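Local coordinates for malate dehydrogenase (PDB 3I0P), which probably catalyses the NAD-dependent interconversion of malate and oxaloacetate, as a member of the malate/L-lactate dehydrogenase family, at residues V25-N31 / P70-P74. Residues are numbered along the deposited sequence; the frame is centred on the assembly and turned at random.
Sequences VGSDEEN and PTAKP
Pro70 lays its ring over the turn Gly26-Ser27, with CB 3.4 Å from Ser27 OG and CG 4.0 Å from Gly26 O. Ser27 OG itself is hydrogen-bonded to Leu22 O. The Pro70 ring also touches Ile63 of helix 55-64 and Phe92. The CA atoms of Ser27 and Pro70 lie 4.5 Å apart, and those of Asp28 and Thr71 4.6 Å. Pro70 O takes two hydrogen bonds, from Asp28 N at 3.2 Å and from Asn31 ND2 at 3.0 Å. Asn31 ND2 also donates to Ala72 O at 2.9 Å. With chi1 m, this one amide bridges the carbonyls of Pro70 and Ala72, either side of the turn-like Thr71 (phi -104°, psi 2°). The chain is extended from Ala72 on. Segment 25-31 is the short loop between helices 11-24 and 29-45, with the first turn of the second. Helix 11-24 ends in a Schellman motif with Gly26 as C-prime residue, phi 90° and psi 19°. Ser27 and Asp28 are then extended, psi 144° and 141°. Asp28 is the N-cap of the next helix: its OD2 accepts from Asn31 N at 2.9 Å. The contact fastens this link to the loop that enters strand 75-79, outermost in the mixed sheet within this chain. Thr71, with chi1 p, sets CG2 3.1 Å from Gly26 O. Lys73 reaches across to the start of helix 29-45, with chi1 m, chi2 -94° between wells, and chi3 and chi4 t. Its NZ forms a salt bridge with Glu30 OE1 at 3.0 Å and a long one with Asp28 OD2 at 3.7 Å.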
ATOM      1  N   VAL A  25     -38.229   0.548  -0.089  1.00 26.10           N
ATOM      2  CA  VAL A  25     -37.850   1.535   0.946  1.00 25.85           C
ATOM      3  C   VAL A  25     -37.487   2.897   0.352  1.00 25.69           C
ATOM      4  O   VAL A  25     -36.924   3.755   1.036  1.00 25.87           O
ATOM      5  CB  VAL A  25     -36.718   1.037   1.876  1.00 25.88           C
ATOM      6  CG1 VAL A  25     -37.143  -0.234   2.604  1.00 26.24           C
ATOM      7  CG2 VAL A  25     -35.429   0.809   1.095  1.00 26.17           C
ATOM      8  N   GLY A  26     -37.814   3.087  -0.922  1.00 25.46           N
ATOM      9  CA  GLY A  26     -37.772   4.407  -1.536  1.00 25.16           C
ATOM     10  C   GLY A  26     -36.479   4.842  -2.198  1.00 25.02           C
ATOM     11  O   GLY A  26     -36.280   6.040  -2.413  1.00 25.25           O
ATOM     12  N   SER A  27     -35.606   3.891  -2.533  1.00 24.49           N
ATOM     13  CA  SER A  27     -34.410   4.193  -3.328  1.00 24.29           C
ATOM     14  C   SER A  27     -34.739   4.625  -4.754  1.00 24.27           C
ATOM     15  O   SER A  27     -35.685   4.134  -5.364  1.00 23.77           O
ATOM     16  CB  SER A  27     -33.469   2.990  -3.391  1.00 24.11           C
ATOM     17  OG  SER A  27     -33.121   2.559  -2.090  1.00 24.40           O
ATOM     18  N   ASP A  28     -33.945   5.553  -5.273  1.00 24.76           N
ATOM     19  CA  ASP A  28     -33.914   5.826  -6.696  1.00 25.32           C
ATOM     20  C   ASP A  28     -33.586   4.503  -7.395  1.00 25.53           C
ATOM     21  O   ASP A  28     -32.760   3.722  -6.901  1.00 25.71           O
ATOM     22  CB  ASP A  28     -32.855   6.882  -7.010  1.00 25.34           C
ATOM     23  CG  ASP A  28     -32.508   6.941  -8.489  1.00 26.69           C
ATOM     24  OD1 ASP A  28     -32.969   7.874  -9.177  1.00 28.21           O
ATOM     25  OD2 ASP A  28     -31.784   6.042  -8.974  1.00 28.36           O
ATOM     26  N   GLU A  29     -34.229   4.251  -8.535  1.00 25.36           N
ATOM     27  CA  GLU A  29     -34.089   2.962  -9.205  1.00 25.28           C
ATOM     28  C   GLU A  29     -32.641   2.640  -9.605  1.00 25.29           C
ATOM     29  O   GLU A  29     -32.160   1.521  -9.366  1.00 25.43           O
ATOM     30  CB  GLU A  29     -35.042   2.847 -10.397  1.00 25.09           C
ATOM     31  CG  GLU A  29     -35.143   1.437 -10.949  1.00 25.59           C
ATOM     32  CD  GLU A  29     -34.110   1.128 -12.019  1.00 26.64           C
ATOM     33  OE1 GLU A  29     -33.473   2.066 -12.552  1.00 27.84           O
ATOM     34  OE2 GLU A  29     -33.946  -0.063 -12.343  1.00 26.74           O
ATOM     35  N   GLU A  30     -31.950   3.605 -10.207  1.00 24.90           N
ATOM     36  CA  GLU A  30     -30.554   3.389 -10.566  1.00 24.88           C
ATOM     37  C   GLU A  30     -29.701   3.138  -9.312  1.00 24.63           C
ATOM     38  O   GLU A  30     -28.844   2.248  -9.318  1.00 24.48           O
ATOM     39  CB  GLU A  30     -30.001   4.545 -11.397  1.00 25.10           C
ATOM     40  CG  GLU A  30     -28.652   4.232 -12.063  1.00 25.51           C
ATOM     41  CD  GLU A  30     -28.040   5.435 -12.784  1.00 26.51           C
ATOM     42  OE1 GLU A  30     -28.606   6.559 -12.698  1.00 25.42           O
ATOM     43  OE2 GLU A  30     -26.988   5.243 -13.442  1.00 26.76           O
ATOM     44  N   ASN A  31     -29.951   3.905  -8.244  1.00 24.13           N
ATOM     45  CA  ASN A  31     -29.298   3.678  -6.953  1.00 23.64           C
ATOM     46  C   ASN A  31     -29.474   2.248  -6.447  1.00 23.25           C
ATOM     47  O   ASN A  31     -28.509   1.627  -5.999  1.00 23.23           O
ATOM     48  CB  ASN A  31     -29.793   4.669  -5.897  1.00 24.00           C
ATOM     49  CG  ASN A  31     -29.186   6.068  -6.051  1.00 24.85           C
ATOM     50  OD1 ASN A  31     -28.493   6.369  -7.035  1.00 24.71           O
ATOM     51  ND2 ASN A  31     -29.462   6.937  -5.070  1.00 24.35           N
ATOM     52  N   PRO A  70     -31.571   7.438   0.354  1.00 24.50           N
ATOM     53  CA  PRO A  70     -31.537   6.449  -0.730  1.00 24.63           C
ATOM     54  C   PRO A  70     -31.818   6.985  -2.146  1.00 25.07           C
ATOM     55  O   PRO A  70     -31.626   6.248  -3.123  1.00 24.90           O
ATOM     56  CB  PRO A  70     -32.598   5.433  -0.303  1.00 24.53           C
ATOM     57  CG  PRO A  70     -33.585   6.231   0.475  1.00 24.62           C
ATOM     58  CD  PRO A  70     -32.789   7.316   1.179  1.00 24.57           C
ATOM     59  N   THR A  71     -32.267   8.240  -2.261  1.00 25.58           N
ATOM     60  CA  THR A  71     -32.485   8.862  -3.585  1.00 25.99           C
ATOM     61  C   THR A  71     -31.383   9.848  -3.944  1.00 26.19           C
ATOM     62  O   THR A  71     -31.419  10.472  -5.005  1.00 26.29           O
ATOM     63  CB  THR A  71     -33.865   9.593  -3.713  1.00 26.02           C
ATOM     64  OG1 THR A  71     -33.982  10.603  -2.706  1.00 26.09           O
ATOM     65  CG2 THR A  71     -35.025   8.624  -3.600  1.00 25.71           C
ATOM     66  N   ALA A  72     -30.400   9.974  -3.057  1.00 26.64           N
ATOM     67  CA  ALA A  72     -29.338  10.961  -3.206  1.00 26.90           C
ATOM     68  C   ALA A  72     -28.332  10.579  -4.279  1.00 27.28           C
ATOM     69  O   ALA A  72     -28.076   9.395  -4.519  1.00 27.26           O
ATOM     70  CB  ALA A  72     -28.633  11.170  -1.885  1.00 26.75           C
ATOM     71  N   LYS A  73     -27.767  11.598  -4.914  1.00 27.65           N
ATOM     72  CA  LYS A  73     -26.683  11.425  -5.868  1.00 28.33           C
ATOM     73  C   LYS A  73     -25.558  12.371  -5.446  1.00 28.41           C
ATOM     74  O   LYS A  73     -25.826  13.365  -4.765  1.00 28.63           O
ATOM     75  CB  LYS A  73     -27.161  11.749  -7.284  1.00 28.54           C
ATOM     76  CG  LYS A  73     -28.391  10.969  -7.742  1.00 30.20           C
ATOM     77  CD  LYS A  73     -28.032   9.706  -8.529  1.00 32.89           C
ATOM     78  CE  LYS A  73     -29.293   9.068  -9.127  1.00 34.64           C
ATOM     79  NZ  LYS A  73     -28.962   8.069 -10.180  1.00 36.48           N
ATOM     80  N   PRO A  74     -24.294  12.064  -5.820  1.00 28.33           N
ATOM     81  CA  PRO A  74     -23.181  12.950  -5.454  1.00 28.28           C
ATOM     82  C   PRO A  74     -23.225  14.294  -6.184  1.00 28.35           C
ATOM     83  O   PRO A  74     -23.823  14.389  -7.258  1.00 28.50           O
ATOM     84  CB  PRO A  74     -21.953  12.152  -5.891  1.00 28.15           C
ATOM     85  CG  PRO A  74     -22.453  11.292  -6.996  1.00 28.17           C
ATOM     86  CD  PRO A  74     -23.811  10.868  -6.528  1.00 28.19           C
TER